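Local coordinates for protein putative nucleoside-diphosphate-sugar epimerase (PDB 3E48) that is of unknown function but, as a putative nucleoside-diphosphate-sugar epimerase with a Rossmann-type domain, probably binds an NAD(P) cofactor and may act on a nucleotide-linked sugar, at residues G105-Q110 against R139-M144; N112-M117 against R252-Q257; D166-Y171 against S201-E206; T228-Y233 against L242-Y247. One frame throughout, in Å; residues are numbered along the deposited sequence.

Contact 1 (G105-Q110 against R139-M144)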
loop_
_atom_site.group_PDB
_atom_site.type_symbol
_atom_site.label_atom_id
_atom_site.label_comp_id
_atom_site.label_asym_id
_atom_site.label_seq_id
_atom_site.Cartn_x
_atom_site.Cartn_y
_atom_site.Cartn_z
ATOM N N GLY B 105 7.633 -6.629 7.497
ATOM C CA GLY B 105 7.620 -5.932 6.225
ATOM C C GLY B 105 8.878 -5.140 5.931
ATOM O O GLY B 105 9.688 -4.890 6.821
ATOM N N TYR B 106 9.036 -4.741 4.672
ATOM C CA TYR B 106 10.198 -3.973 4.226
ATOM C C TYR B 106 9.889 -2.476 4.291
ATOM O O TYR B 106 8.760 -2.068 4.027
ATOM C CB TYR B 106 10.548 -4.391 2.797
ATOM C CG TYR B 106 11.873 -3.877 2.288
ATOM C CD1 TYR B 106 13.028 -3.975 3.068
ATOM C CD2 TYR B 106 11.984 -3.335 1.008
ATOM C CE1 TYR B 106 14.261 -3.548 2.588
ATOM C CE2 TYR B 106 13.214 -2.908 0.516
ATOM C CZ TYR B 106 14.349 -3.018 1.312
ATOM O OH TYR B 106 15.565 -2.600 0.831
ATOM N N TYR B 107 10.892 -1.659 4.615
ATOM C CA TYR B 107 10.681 -0.217 4.748
ATOM C C TYR B 107 10.455 0.599 3.470
ATOM O O TYR B 107 10.144 1.785 3.552
ATOM C CB TYR B 107 11.817 0.424 5.567
ATOM C CG TYR B 107 13.177 0.581 4.899
ATOM C CD1 TYR B 107 14.082 1.529 5.377
ATOM C CD2 TYR B 107 13.579 -0.230 3.840
ATOM C CE1 TYR B 107 15.356 1.668 4.821
ATOM C CE2 TYR B 107 14.860 -0.099 3.276
ATOM C CZ TYR B 107 15.740 0.854 3.774
ATOM O OH TYR B 107 16.996 0.989 3.218
ATOM N N ALA B 108 10.598 -0.019 2.303
ATOM C CA ALA B 108 10.386 0.691 1.035
ATOM C C ALA B 108 8.907 0.546 0.707
ATOM O O ALA B 108 8.529 -0.156 -0.234
ATOM C CB ALA B 108 11.243 0.070 -0.063
ATOM N N ASP B 109 8.076 1.230 1.489
ATOM C CA ASP B 109 6.633 1.110 1.343
ATOM C C ASP B 109 5.803 2.395 1.344
ATOM O O ASP B 109 4.590 2.336 1.548
ATOM C CB ASP B 109 6.109 0.186 2.448
ATOM C CG ASP B 109 6.312 0.762 3.843
ATOM O OD1 ASP B 109 6.876 1.874 3.975
ATOM O OD2 ASP B 109 5.907 0.097 4.825
ATOM N N GLN B 110 6.427 3.548 1.121
ATOM C CA GLN B 110 5.671 4.801 1.112
ATOM C C GLN B 110 4.761 4.873 -0.108
ATOM O O GLN B 110 4.972 4.165 -1.092
ATOM C CB GLN B 110 6.612 6.008 1.135
ATOM C CG GLN B 110 7.548 6.029 2.344
ATOM C CD GLN B 110 8.947 5.544 2.002
ATOM O OE1 GLN B 110 9.114 4.572 1.260
ATOM N NE2 GLN B 110 9.961 6.214 2.553
ATOM N N ARG B 139 8.727 -3.072 10.395
ATOM C CA ARG B 139 9.358 -2.727 9.129
ATOM C C ARG B 139 10.871 -2.825 9.287
ATOM O O ARG B 139 11.420 -2.391 10.297
ATOM C CB ARG B 139 8.929 -1.316 8.704
ATOM C CG ARG B 139 7.441 -1.248 8.359
ATOM C CD ARG B 139 6.891 0.178 8.293
ATOM N NE ARG B 139 7.429 0.942 7.173
ATOM C CZ ARG B 139 8.306 1.932 7.297
ATOM N NH1 ARG B 139 8.748 2.283 8.498
ATOM N NH2 ARG B 139 8.740 2.572 6.218
HETATM N N MSE B 140 11.540 -3.422 8.309
HETATM C CA MSE B 140 12.988 -3.559 8.389
HETATM C C MSE B 140 13.713 -2.763 7.310
HETATM O O MSE B 140 13.175 -2.540 6.219
HETATM C CB MSE B 140 13.381 -5.040 8.294
HETATM C CG MSE B 140 13.096 -5.679 6.950
HETATM SE SE MSE B 140 13.352 -7.610 6.954
HETATM C CE MSE B 140 11.835 -8.080 5.861
ATOM N N ALA B 141 14.931 -2.330 7.629
ATOM C CA ALA B 141 15.763 -1.585 6.686
ATOM C C ALA B 141 16.431 -2.600 5.753
ATOM O O ALA B 141 16.115 -3.787 5.812
ATOM C CB ALA B 141 16.809 -0.763 7.441
HETATM N N MSE B 142 17.348 -2.141 4.903
HETATM C CA MSE B 142 18.022 -3.015 3.936
HETATM C C MSE B 142 19.104 -3.931 4.524
HETATM O O MSE B 142 19.970 -3.481 5.266
HETATM C CB MSE B 142 18.628 -2.165 2.808
HETATM C CG MSE B 142 19.110 -2.971 1.605
HETATM SE SE MSE B 142 19.883 -1.867 0.203
HETATM C CE MSE B 142 18.292 -0.911 -0.363
ATOM N N TYR B 143 19.062 -5.217 4.176
ATOM C CA TYR B 143 20.054 -6.167 4.684
ATOM C C TYR B 143 21.493 -5.802 4.328
ATOM O O TYR B 143 21.790 -5.463 3.181
ATOM C CB TYR B 143 19.815 -7.576 4.133
ATOM C CG TYR B 143 18.471 -8.190 4.413
ATOM C CD1 TYR B 143 17.956 -8.243 5.708
ATOM C CD2 TYR B 143 17.737 -8.781 3.383
ATOM C CE1 TYR B 143 16.745 -8.876 5.973
ATOM C CE2 TYR B 143 16.529 -9.415 3.637
ATOM C CZ TYR B 143 16.041 -9.459 4.932
ATOM O OH TYR B 143 14.852 -10.097 5.187
HETATM N N MSE B 144 22.390 -5.907 5.304
HETATM C CA MSE B 144 23.809 -5.642 5.059
HETATM C C MSE B 144 24.441 -6.906 4.490
HETATM O O MSE B 144 25.377 -6.843 3.698
HETATM C CB MSE B 144 24.551 -5.334 6.361
HETATM C CG MSE B 144 24.438 -3.927 6.878
HETATM SE SE MSE B 144 25.398 -3.769 8.550
HETATM C CE MSE B 144 24.765 -2.005 9.026
#
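R139 takes hold of D109 side-on, NE reaching OD2 at 2.9 Å and NH2 reaching OD1 at 3.0 Å, each carboxylate oxygen met on its syn side. The two flat groups lie in nearly parallel planes, 16° apart, and the pair of bonds fixes the rotation of the carboxylate. A bend at chi3 (68°) turns NE of R139 toward the acid; NH2 also gives a hydrogen bond to OE1 of Q257.

The ring of Y107 lies flat over the backbone of A141: CA of A141 sits 3.5 Å from the ring centroid and practically on its normal, a CH-pi contact. CG of Y107 lies between the backbone N and the carbonyl carbon (chi1 74°); its OH comes 3.6 Å from CB of M142 and bonds weakly to O of N170. Y106 presents its edge to O of A141, and its OH meets CE of the selenomethionine M142 at 3.4 Å; this buried hydroxyl has no hydrogen-bond partner in the model. Beneath the side chains the strands run parallel, N of M140 bonding to O of G105 (2.8 Å) and N of Y107 to O of M140 (2.9 Å).

The contact closes the beta-alpha-beta unit 100-106, 118-131, 134-143 of the Rossmann-type sheet, with M246 of helix 239-251 against Y106 and M142, and L196 of strand 194-203 against Y107 and R139.

Contact 2 (N112-M117 against R252-Q257)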
loop_
_atom_site.group_PDB
_atom_site.type_symbol
_atom_site.label_atom_id
_atom_site.label_comp_id
_atom_site.label_asym_id
_atom_site.label_seq_id
_atom_site.Cartn_x
_atom_site.Cartn_y
_atom_site.Cartn_z
ATOM N N ASN B 112 4.629 6.875 -2.404
ATOM C CA ASN B 112 5.358 7.274 -3.607
ATOM C C ASN B 112 6.701 6.561 -3.764
ATOM O O ASN B 112 7.614 7.072 -4.414
ATOM C CB ASN B 112 5.567 8.795 -3.616
ATOM C CG ASN B 112 6.446 9.277 -2.473
ATOM O OD1 ASN B 112 6.566 8.620 -1.441
ATOM N ND2 ASN B 112 7.054 10.447 -2.650
ATOM N N ASN B 113 6.827 5.376 -3.176
ATOM C CA ASN B 113 8.076 4.635 -3.293
ATOM C C ASN B 113 8.038 3.820 -4.586
ATOM O O ASN B 113 7.148 2.993 -4.781
ATOM C CB ASN B 113 8.272 3.717 -2.084
ATOM C CG ASN B 113 9.673 3.154 -2.010
ATOM O OD1 ASN B 113 10.120 2.481 -2.927
ATOM N ND2 ASN B 113 10.378 3.435 -0.916
ATOM N N PRO B 114 9.015 4.045 -5.484
ATOM C CA PRO B 114 9.133 3.367 -6.778
ATOM C C PRO B 114 9.559 1.902 -6.741
ATOM O O PRO B 114 9.537 1.224 -7.773
ATOM C CB PRO B 114 10.135 4.239 -7.523
ATOM C CG PRO B 114 11.053 4.660 -6.436
ATOM C CD PRO B 114 10.098 5.031 -5.319
ATOM N N PHE B 115 9.955 1.417 -5.566
ATOM C CA PHE B 115 10.360 0.021 -5.428
ATOM C C PHE B 115 9.204 -0.856 -5.909
ATOM O O PHE B 115 8.066 -0.695 -5.464
ATOM C CB PHE B 115 10.694 -0.300 -3.962
ATOM C CG PHE B 115 11.094 -1.733 -3.735
ATOM C CD1 PHE B 115 12.005 -2.352 -4.585
ATOM C CD2 PHE B 115 10.560 -2.463 -2.677
ATOM C CE1 PHE B 115 12.381 -3.681 -4.387
ATOM C CE2 PHE B 115 10.929 -3.795 -2.469
ATOM C CZ PHE B 115 11.841 -4.404 -3.326
ATOM N N HIS B 116 9.506 -1.792 -6.806
ATOM C CA HIS B 116 8.499 -2.677 -7.382
ATOM C C HIS B 116 7.618 -3.423 -6.397
ATOM O O HIS B 116 6.489 -3.777 -6.729
ATOM C CB HIS B 116 9.167 -3.686 -8.314
ATOM C CG HIS B 116 9.495 -3.135 -9.667
ATOM N ND1 HIS B 116 9.725 -1.796 -9.893
ATOM C CD2 HIS B 116 9.666 -3.755 -10.859
ATOM C CE1 HIS B 116 10.023 -1.613 -11.169
ATOM N NE2 HIS B 116 9.995 -2.784 -11.774
HETATM N N MSE B 117 8.117 -3.684 -5.193
HETATM C CA MSE B 117 7.295 -4.398 -4.229
HETATM C C MSE B 117 6.567 -3.474 -3.261
HETATM O O MSE B 117 5.897 -3.947 -2.345
HETATM C CB MSE B 117 8.133 -5.414 -3.443
HETATM C CG MSE B 117 8.840 -6.457 -4.309
HETATM SE SE MSE B 117 7.692 -7.373 -5.578
HETATM C CE MSE B 117 6.351 -7.985 -4.321
ATOM N N ARG B 252 15.935 8.839 -4.349
ATOM C CA ARG B 252 14.912 9.817 -3.994
ATOM C C ARG B 252 14.886 10.124 -2.500
ATOM O O ARG B 252 14.035 10.879 -2.033
ATOM C CB ARG B 252 13.544 9.314 -4.440
ATOM C CG ARG B 252 13.442 9.099 -5.933
ATOM C CD ARG B 252 12.023 8.755 -6.325
ATOM N NE ARG B 252 11.895 8.525 -7.759
ATOM C CZ ARG B 252 10.755 8.205 -8.362
ATOM N NH1 ARG B 252 9.643 8.078 -7.652
ATOM N NH2 ARG B 252 10.728 8.011 -9.674
ATOM N N GLY B 253 15.815 9.528 -1.759
ATOM C CA GLY B 253 15.894 9.762 -0.329
ATOM C C GLY B 253 14.829 9.063 0.494
ATOM O O GLY B 253 14.624 9.404 1.659
ATOM N N LEU B 254 14.162 8.076 -0.098
ATOM C CA LEU B 254 13.102 7.347 0.594
ATOM C C LEU B 254 13.590 6.180 1.450
ATOM O O LEU B 254 12.793 5.539 2.139
ATOM C CB LEU B 254 12.076 6.831 -0.422
ATOM C CG LEU B 254 11.338 7.895 -1.244
ATOM C CD1 LEU B 254 10.567 7.238 -2.374
ATOM C CD2 LEU B 254 10.410 8.684 -0.327
ATOM N N LEU B 255 14.889 5.898 1.406
ATOM C CA LEU B 255 15.450 4.797 2.185
ATOM C C LEU B 255 16.295 5.258 3.372
ATOM O O LEU B 255 16.914 4.440 4.056
ATOM C CB LEU B 255 16.281 3.877 1.280
ATOM C CG LEU B 255 15.545 3.301 0.061
ATOM C CD1 LEU B 255 16.413 2.264 -0.642
ATOM C CD2 LEU B 255 14.234 2.671 0.514
ATOM N N ASP B 256 16.322 6.566 3.620
ATOM C CA ASP B 256 17.077 7.101 4.749
ATOM C C ASP B 256 16.088 7.220 5.900
ATOM O O ASP B 256 15.663 8.313 6.276
ATOM C CB ASP B 256 17.682 8.468 4.397
ATOM C CG ASP B 256 18.505 9.063 5.534
ATOM O OD1 ASP B 256 18.870 8.330 6.478
ATOM O OD2 ASP B 256 18.799 10.276 5.479
ATOM N N GLN B 257 15.712 6.063 6.441
ATOM C CA GLN B 257 14.751 5.987 7.533
ATOM C C GLN B 257 15.391 5.423 8.786
ATOM O O GLN B 257 16.040 4.374 8.746
ATOM C CB GLN B 257 13.593 5.077 7.145
ATOM C CG GLN B 257 12.874 5.473 5.873
ATOM C CD GLN B 257 11.779 4.485 5.552
ATOM O OE1 GLN B 257 10.937 4.187 6.402
ATOM N NE2 GLN B 257 11.774 3.976 4.326
HETATM O O HOH W 1 8.963 9.368 -5.306
#
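L254 pushes its CD1 methyl into the bend made by N112, N113 and P114, and this is where the two loops pack closely. The methyl lies 3.6 Å from O of N112 and 3.7 Å from CD of P114, with CA of N113 at a similar range. The side chains of L254 and N113 run antiparallel alongside one another, bringing CB of L254 to 3.8 Å from ND2 of N113. That asparagine is well fixed: its OD1 accepts from N of F115 at 2.9 Å in an Asx turn, the donor lying in the plane of the carbonyl, while ND2 bonds to OE1 of Q110. With CG anti to the backbone N (chi1 -168°), CG is placed beside the backbone carbonyl carbon, from where OD1 meets N of F115.

The other side is looser. R252, an exposed residue, stretches out straight from CG to NE and lays one face of its guanidinium over the P114 ring, CG of P114 standing 3.8 Å above the plane and toward the rim. Direct polar contact gives way here to a water, which donates to O of N112 and accepts from NH1 of R252, both at 2.8 Å.

R252 and L254 flank G253, whose positive phi belongs to the Schellman motif ending helix 239-251. The contact thus sets the exit of that helix against the loop leading from strand 100-106 into helix 118-131, with F115 packed on L242 and M246 of the same helix and S129 of the second subunit resting on P114.

Contact 3 (D166-Y171 against S201-E206)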
loop_
_atom_site.group_PDB
_atom_site.type_symbol
_atom_site.label_atom_id
_atom_site.label_comp_id
_atom_site.label_asym_id
_atom_site.label_seq_id
_atom_site.Cartn_x
_atom_site.Cartn_y
_atom_site.Cartn_z
ATOM N N ASP B 166 22.801 10.501 -4.939
ATOM C CA ASP B 166 23.478 10.981 -3.741
ATOM C C ASP B 166 22.644 10.654 -2.502
ATOM O O ASP B 166 22.820 11.253 -1.439
ATOM C CB ASP B 166 23.708 12.493 -3.843
ATOM C CG ASP B 166 24.470 12.881 -5.101
ATOM O OD1 ASP B 166 25.545 12.296 -5.353
ATOM O OD2 ASP B 166 23.998 13.775 -5.837
ATOM N N GLY B 167 21.742 9.690 -2.649
ATOM C CA GLY B 167 20.883 9.304 -1.544
ATOM C C GLY B 167 21.570 8.492 -0.460
ATOM O O GLY B 167 22.622 7.887 -0.679
ATOM N N ARG B 168 20.970 8.498 0.725
ATOM C CA ARG B 168 21.487 7.751 1.862
ATOM C C ARG B 168 20.531 6.586 2.099
ATOM O O ARG B 168 19.314 6.775 2.147
ATOM C CB ARG B 168 21.545 8.648 3.101
ATOM C CG ARG B 168 22.474 9.847 2.950
ATOM C CD ARG B 168 22.331 10.803 4.124
ATOM N NE ARG B 168 22.719 10.181 5.385
ATOM C CZ ARG B 168 23.961 9.815 5.685
ATOM N NH1 ARG B 168 24.944 10.008 4.816
ATOM N NH2 ARG B 168 24.221 9.253 6.859
ATOM N N ILE B 169 21.082 5.384 2.231
ATOM C CA ILE B 169 20.269 4.193 2.448
ATOM C C ILE B 169 20.545 3.590 3.814
ATOM O O ILE B 169 21.703 3.392 4.193
ATOM C CB ILE B 169 20.554 3.111 1.373
ATOM C CG1 ILE B 169 20.088 3.592 -0.005
ATOM C CG2 ILE B 169 19.829 1.816 1.718
ATOM C CD1 ILE B 169 20.557 2.741 -1.156
ATOM N N ASN B 170 19.488 3.293 4.558
ATOM C CA ASN B 170 19.691 2.705 5.868
ATOM C C ASN B 170 19.817 1.192 5.746
ATOM O O ASN B 170 19.006 0.528 5.095
ATOM C CB ASN B 170 18.562 3.083 6.822
ATOM C CG ASN B 170 18.880 2.714 8.254
ATOM O OD1 ASN B 170 18.678 1.577 8.666
ATOM N ND2 ASN B 170 19.401 3.672 9.013
ATOM N N TYR B 171 20.868 0.672 6.378
ATOM C CA TYR B 171 21.210 -0.748 6.366
ATOM C C TYR B 171 21.203 -1.353 7.759
ATOM O O TYR B 171 21.465 -0.665 8.741
ATOM C CB TYR B 171 22.620 -0.944 5.817
ATOM C CG TYR B 171 22.766 -0.839 4.324
ATOM C CD1 TYR B 171 22.647 -1.971 3.519
ATOM C CD2 TYR B 171 23.078 0.377 3.718
ATOM C CE1 TYR B 171 22.845 -1.901 2.149
ATOM C CE2 TYR B 171 23.276 0.463 2.343
ATOM C CZ TYR B 171 23.160 -0.684 1.565
ATOM O OH TYR B 171 23.361 -0.617 0.206
ATOM N N SER B 201 22.591 4.658 8.327
ATOM C CA SER B 201 22.392 5.212 6.991
ATOM C C SER B 201 23.738 5.625 6.419
ATOM O O SER B 201 24.529 6.310 7.079
ATOM C CB SER B 201 21.466 6.432 7.038
ATOM O OG SER B 201 20.150 6.070 7.426
ATOM N N TYR B 202 23.990 5.197 5.189
ATOM C CA TYR B 202 25.235 5.500 4.498
ATOM C C TYR B 202 24.924 6.004 3.101
ATOM O O TYR B 202 24.051 5.456 2.425
ATOM C CB TYR B 202 26.079 4.235 4.334
ATOM C CG TYR B 202 26.404 3.481 5.603
ATOM C CD1 TYR B 202 27.259 4.023 6.563
ATOM C CD2 TYR B 202 25.904 2.194 5.816
ATOM C CE1 TYR B 202 27.616 3.298 7.698
ATOM C CE2 TYR B 202 26.253 1.463 6.947
ATOM C CZ TYR B 202 27.112 2.019 7.882
ATOM O OH TYR B 202 27.474 1.295 8.993
ATOM N N ASP B 203 25.617 7.049 2.661
ATOM C CA ASP B 203 25.413 7.505 1.298
ATOM C C ASP B 203 26.294 6.516 0.540
ATOM O O ASP B 203 27.093 5.812 1.157
ATOM C CB ASP B 203 25.890 8.953 1.109
ATOM C CG ASP B 203 27.360 9.137 1.412
ATOM O OD1 ASP B 203 27.849 10.273 1.255
ATOM O OD2 ASP B 203 28.027 8.159 1.806
HETATM N N MSE B 204 26.160 6.436 -0.777
HETATM C CA MSE B 204 26.961 5.470 -1.521
HETATM C C MSE B 204 28.459 5.748 -1.491
HETATM O O MSE B 204 29.271 4.852 -1.731
HETATM C CB MSE B 204 26.470 5.378 -2.965
HETATM C CG MSE B 204 25.047 4.836 -3.092
HETATM SE SE MSE B 204 24.796 3.094 -2.250
HETATM C CE MSE B 204 24.176 3.667 -0.503
ATOM N N LYS B 205 28.827 6.987 -1.191
ATOM C CA LYS B 205 30.233 7.360 -1.130
ATOM C C LYS B 205 30.872 6.737 0.112
ATOM O O LYS B 205 31.979 6.196 0.047
ATOM C CB LYS B 205 30.356 8.884 -1.095
ATOM C CG LYS B 205 31.705 9.413 -1.529
ATOM C CD LYS B 205 31.667 10.925 -1.699
ATOM C CE LYS B 205 30.708 11.340 -2.807
ATOM N NZ LYS B 205 31.127 10.819 -4.140
ATOM N N GLU B 206 30.171 6.806 1.241
ATOM C CA GLU B 206 30.679 6.225 2.486
ATOM C C GLU B 206 30.684 4.706 2.368
ATOM O O GLU B 206 31.590 4.037 2.862
ATOM C CB GLU B 206 29.804 6.630 3.674
ATOM C CG GLU B 206 29.852 8.106 4.018
ATOM C CD GLU B 206 28.817 8.482 5.057
ATOM O OE1 GLU B 206 27.619 8.220 4.820
ATOM O OE2 GLU B 206 29.197 9.047 6.106
HETATM O O HOH W 2 24.610 8.201 -2.458
#
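Y202 turns the edge of its ring to Y171, whose CD2 lies in the Y202 plane, 4.0 Å from CD2 of Y202. The Y171 ring has the CE methyl of selenomethionine M204 at its own edge, and that methyl also touches CD1 of I169 at 3.8 Å, so the M204 methyl packs on the side of the sheet bearing I169 and Y202. The third flat group, the guanidinium of R168, meets E206 at its edge: NH1 forms a salt bridge to OE1 at 3.2 Å, approaching from above the carboxylate plane, the two planes 52° apart.

Between these groups runs an antiparallel pairing of strands 168-171 and 201-203, strands that each also run parallel to 134-143 in the mixed Rossmann-type sheet. I169 and Y202 are its hydrogen-bonded pair, N of I169 to O of Y202 at 3.0 Å and the return bond from N of Y202 to O of I169 at 3.1 Å. On the other side of the sheet, ND2 of N170 gives a 3.0 Å bond to OG of S201, which also bonds to D256, while OD1 of N170 takes N of G199. D203 is the N-cap of helix 204-215 and forms a capping box with E206. OE1 of E206 accepts from N of D203 with its anti lone pair, so one oxygen serves both the cap and R168.

Contact 4 (T228-Y233 against L242-Y247)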
loop_
_atom_site.group_PDB
_atom_site.type_symbol
_atom_site.label_atom_id
_atom_site.label_comp_id
_atom_site.label_asym_id
_atom_site.label_seq_id
_atom_site.Cartn_x
_atom_site.Cartn_y
_atom_site.Cartn_z
ATOM N N THR B 228 21.166 -0.133 -17.305
ATOM C CA THR B 228 22.356 -0.980 -17.275
ATOM C C THR B 228 22.363 -1.885 -16.045
ATOM O O THR B 228 22.664 -3.076 -16.143
ATOM C CB THR B 228 23.644 -0.126 -17.286
ATOM O OG1 THR B 228 23.662 0.692 -18.463
ATOM C CG2 THR B 228 24.881 -1.013 -17.284
ATOM N N PHE B 229 22.029 -1.322 -14.889
ATOM C CA PHE B 229 22.000 -2.094 -13.652
ATOM C C PHE B 229 21.004 -3.251 -13.749
ATOM O O PHE B 229 21.315 -4.386 -13.394
ATOM C CB PHE B 229 21.617 -1.194 -12.474
ATOM C CG PHE B 229 21.759 -1.862 -11.136
ATOM C CD1 PHE B 229 23.015 -2.041 -10.566
ATOM C CD2 PHE B 229 20.642 -2.330 -10.457
ATOM C CE1 PHE B 229 23.158 -2.678 -9.335
ATOM C CE2 PHE B 229 20.772 -2.970 -9.227
ATOM C CZ PHE B 229 22.033 -3.144 -8.666
ATOM N N ALA B 230 19.804 -2.957 -14.239
ATOM C CA ALA B 230 18.768 -3.972 -14.376
ATOM C C ALA B 230 19.199 -5.072 -15.336
ATOM O O ALA B 230 18.918 -6.249 -15.118
ATOM C CB ALA B 230 17.473 -3.331 -14.869
ATOM N N GLU B 231 19.882 -4.669 -16.402
ATOM C CA GLU B 231 20.355 -5.593 -17.422
ATOM C C GLU B 231 21.418 -6.563 -16.922
ATOM O O GLU B 231 21.340 -7.764 -17.185
ATOM C CB GLU B 231 20.897 -4.803 -18.613
ATOM C CG GLU B 231 19.811 -4.152 -19.458
ATOM C CD GLU B 231 20.359 -3.151 -20.458
ATOM O OE1 GLU B 231 21.482 -3.362 -20.970
ATOM O OE2 GLU B 231 19.654 -2.158 -20.745
HETATM N N MSE B 232 22.409 -6.050 -16.202
HETATM C CA MSE B 232 23.475 -6.909 -15.704
HETATM C C MSE B 232 23.111 -7.689 -14.443
HETATM O O MSE B 232 23.939 -8.421 -13.903
HETATM C CB MSE B 232 24.755 -6.089 -15.485
HETATM C CG MSE B 232 24.619 -4.911 -14.545
HETATM SE SE MSE B 232 26.161 -3.733 -14.633
HETATM C CE MSE B 232 27.466 -4.902 -13.793
ATOM N N TYR B 233 21.870 -7.549 -13.986
ATOM C CA TYR B 233 21.415 -8.261 -12.795
ATOM C C TYR B 233 19.976 -8.754 -12.954
ATOM O O TYR B 233 19.274 -8.972 -11.966
ATOM C CB TYR B 233 21.525 -7.359 -11.557
ATOM C CG TYR B 233 22.947 -6.973 -11.202
ATOM C CD1 TYR B 233 23.872 -7.937 -10.797
ATOM C CD2 TYR B 233 23.369 -5.649 -11.283
ATOM C CE1 TYR B 233 25.184 -7.588 -10.482
ATOM C CE2 TYR B 233 24.678 -5.286 -10.973
ATOM C CZ TYR B 233 25.581 -6.259 -10.574
ATOM O OH TYR B 233 26.875 -5.898 -10.269
ATOM N N LEU B 242 13.501 -4.682 -10.827
ATOM C CA LEU B 242 13.059 -4.614 -9.439
ATOM C C LEU B 242 14.201 -4.168 -8.532
ATOM O O LEU B 242 14.020 -3.322 -7.657
ATOM C CB LEU B 242 12.521 -5.978 -8.985
ATOM C CG LEU B 242 12.080 -6.147 -7.523
ATOM C CD1 LEU B 242 11.055 -7.264 -7.420
ATOM C CD2 LEU B 242 13.290 -6.444 -6.642
ATOM N N LEU B 243 15.382 -4.740 -8.739
ATOM C CA LEU B 243 16.532 -4.374 -7.925
ATOM C C LEU B 243 16.899 -2.917 -8.195
ATOM O O LEU B 243 17.209 -2.162 -7.273
ATOM C CB LEU B 243 17.718 -5.280 -8.251
ATOM C CG LEU B 243 18.895 -5.218 -7.276
ATOM C CD1 LEU B 243 18.448 -5.673 -5.887
ATOM C CD2 LEU B 243 20.012 -6.103 -7.789
ATOM N N ALA B 244 16.862 -2.523 -9.464
ATOM C CA ALA B 244 17.184 -1.152 -9.831
ATOM C C ALA B 244 16.205 -0.180 -9.172
ATOM O O ALA B 244 16.609 0.863 -8.663
ATOM C CB ALA B 244 17.144 -0.990 -11.352
ATOM N N SER B 245 14.922 -0.535 -9.164
ATOM C CA SER B 245 13.904 0.332 -8.573
ATOM C C SER B 245 14.146 0.532 -7.081
ATOM O O SER B 245 13.766 1.558 -6.507
ATOM C CB SER B 245 12.495 -0.241 -8.799
ATOM O OG SER B 245 12.209 -1.327 -7.933
HETATM N N MSE B 246 14.786 -0.447 -6.449
HETATM C CA MSE B 246 15.077 -0.353 -5.027
HETATM C C MSE B 246 16.105 0.758 -4.802
HETATM O O MSE B 246 15.917 1.628 -3.953
HETATM C CB MSE B 246 15.600 -1.697 -4.505
HETATM C CG MSE B 246 15.707 -1.791 -2.992
HETATM SE SE MSE B 246 16.009 -3.622 -2.419
HETATM C CE MSE B 246 17.876 -3.750 -2.905
ATOM N N TYR B 247 17.187 0.747 -5.573
ATOM C CA TYR B 247 18.193 1.789 -5.418
ATOM C C TYR B 247 17.672 3.129 -5.924
ATOM O O TYR B 247 18.099 4.184 -5.459
ATOM C CB TYR B 247 19.484 1.370 -6.123
ATOM C CG TYR B 247 20.103 0.194 -5.400
ATOM C CD1 TYR B 247 20.665 0.357 -4.134
ATOM C CD2 TYR B 247 20.013 -1.100 -5.914
ATOM C CE1 TYR B 247 21.110 -0.736 -3.392
ATOM C CE2 TYR B 247 20.452 -2.203 -5.180
ATOM C CZ TYR B 247 20.997 -2.012 -3.917
ATOM O OH TYR B 247 21.397 -3.091 -3.171
#
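Across segments 228-233 and 242-247 the nearest CA atoms are those of A230 and A244, 5.6 Å apart. They belong to helices 226-231 and 239-251, consecutive in the chain and joined by a short connection. This is consistent with the C-terminal part that contributes to the substrate side in extended short-chain dehydrogenases, though no substrate site is established here.

F229 carries the packing. Its chi1 of -172° puts CG anti to the backbone N, and the ring's CE2 comes to 3.5 Å from CG of L243, which lies at the ring edge. CD2 lies 3.7 Å from CA of A244. The side chains of F229 and L243 cross at about a right angle. F229 and Y247 form an oblique aromatic pair, planes 79° apart, with CE2 of F229 3.9 Å from CD2 of Y247. One face of the F229 ring is taken by its own neighbour Y233, whose CD2 stands 3.5 Å above the plane toward the rim, and CB of Y233 also packs against CD2 of L243. The alanine CB atoms of A230 and A244 touch at 4.2 Å.

Beyond the pair, Y233 OH bonds to E153 and Y150, and the Y247 ring stacks on Y162. Within helix 239-251, OG of S245, which also accepts from N of H116, bonds to O of L242 at 2.7 Å, reaching it from the same face of the carbonyl plane as N of M246.

In the fold
From the N terminus, the chain first closes at contact 1, where strand 100-106 is joined by 134-143 after helix 118-131. Before that loop is complete, residues 112-117 open contact 2, which closes only at 252-257, so contacts 1 and 2 cross. Contact 3, which zips strands 168-172 and 194-203 together, and then contact 4, between two helices consecutive in the chain, follow in series inside the long loop of contact 2. The returning segment 252-257 ties contacts 1 and 3 together: Q257 bonds to Y107 of contact 1, while L255 and D256 bond to N170 and S201 of contact 3. Contact 4 meets contact 2 through S245 and H116.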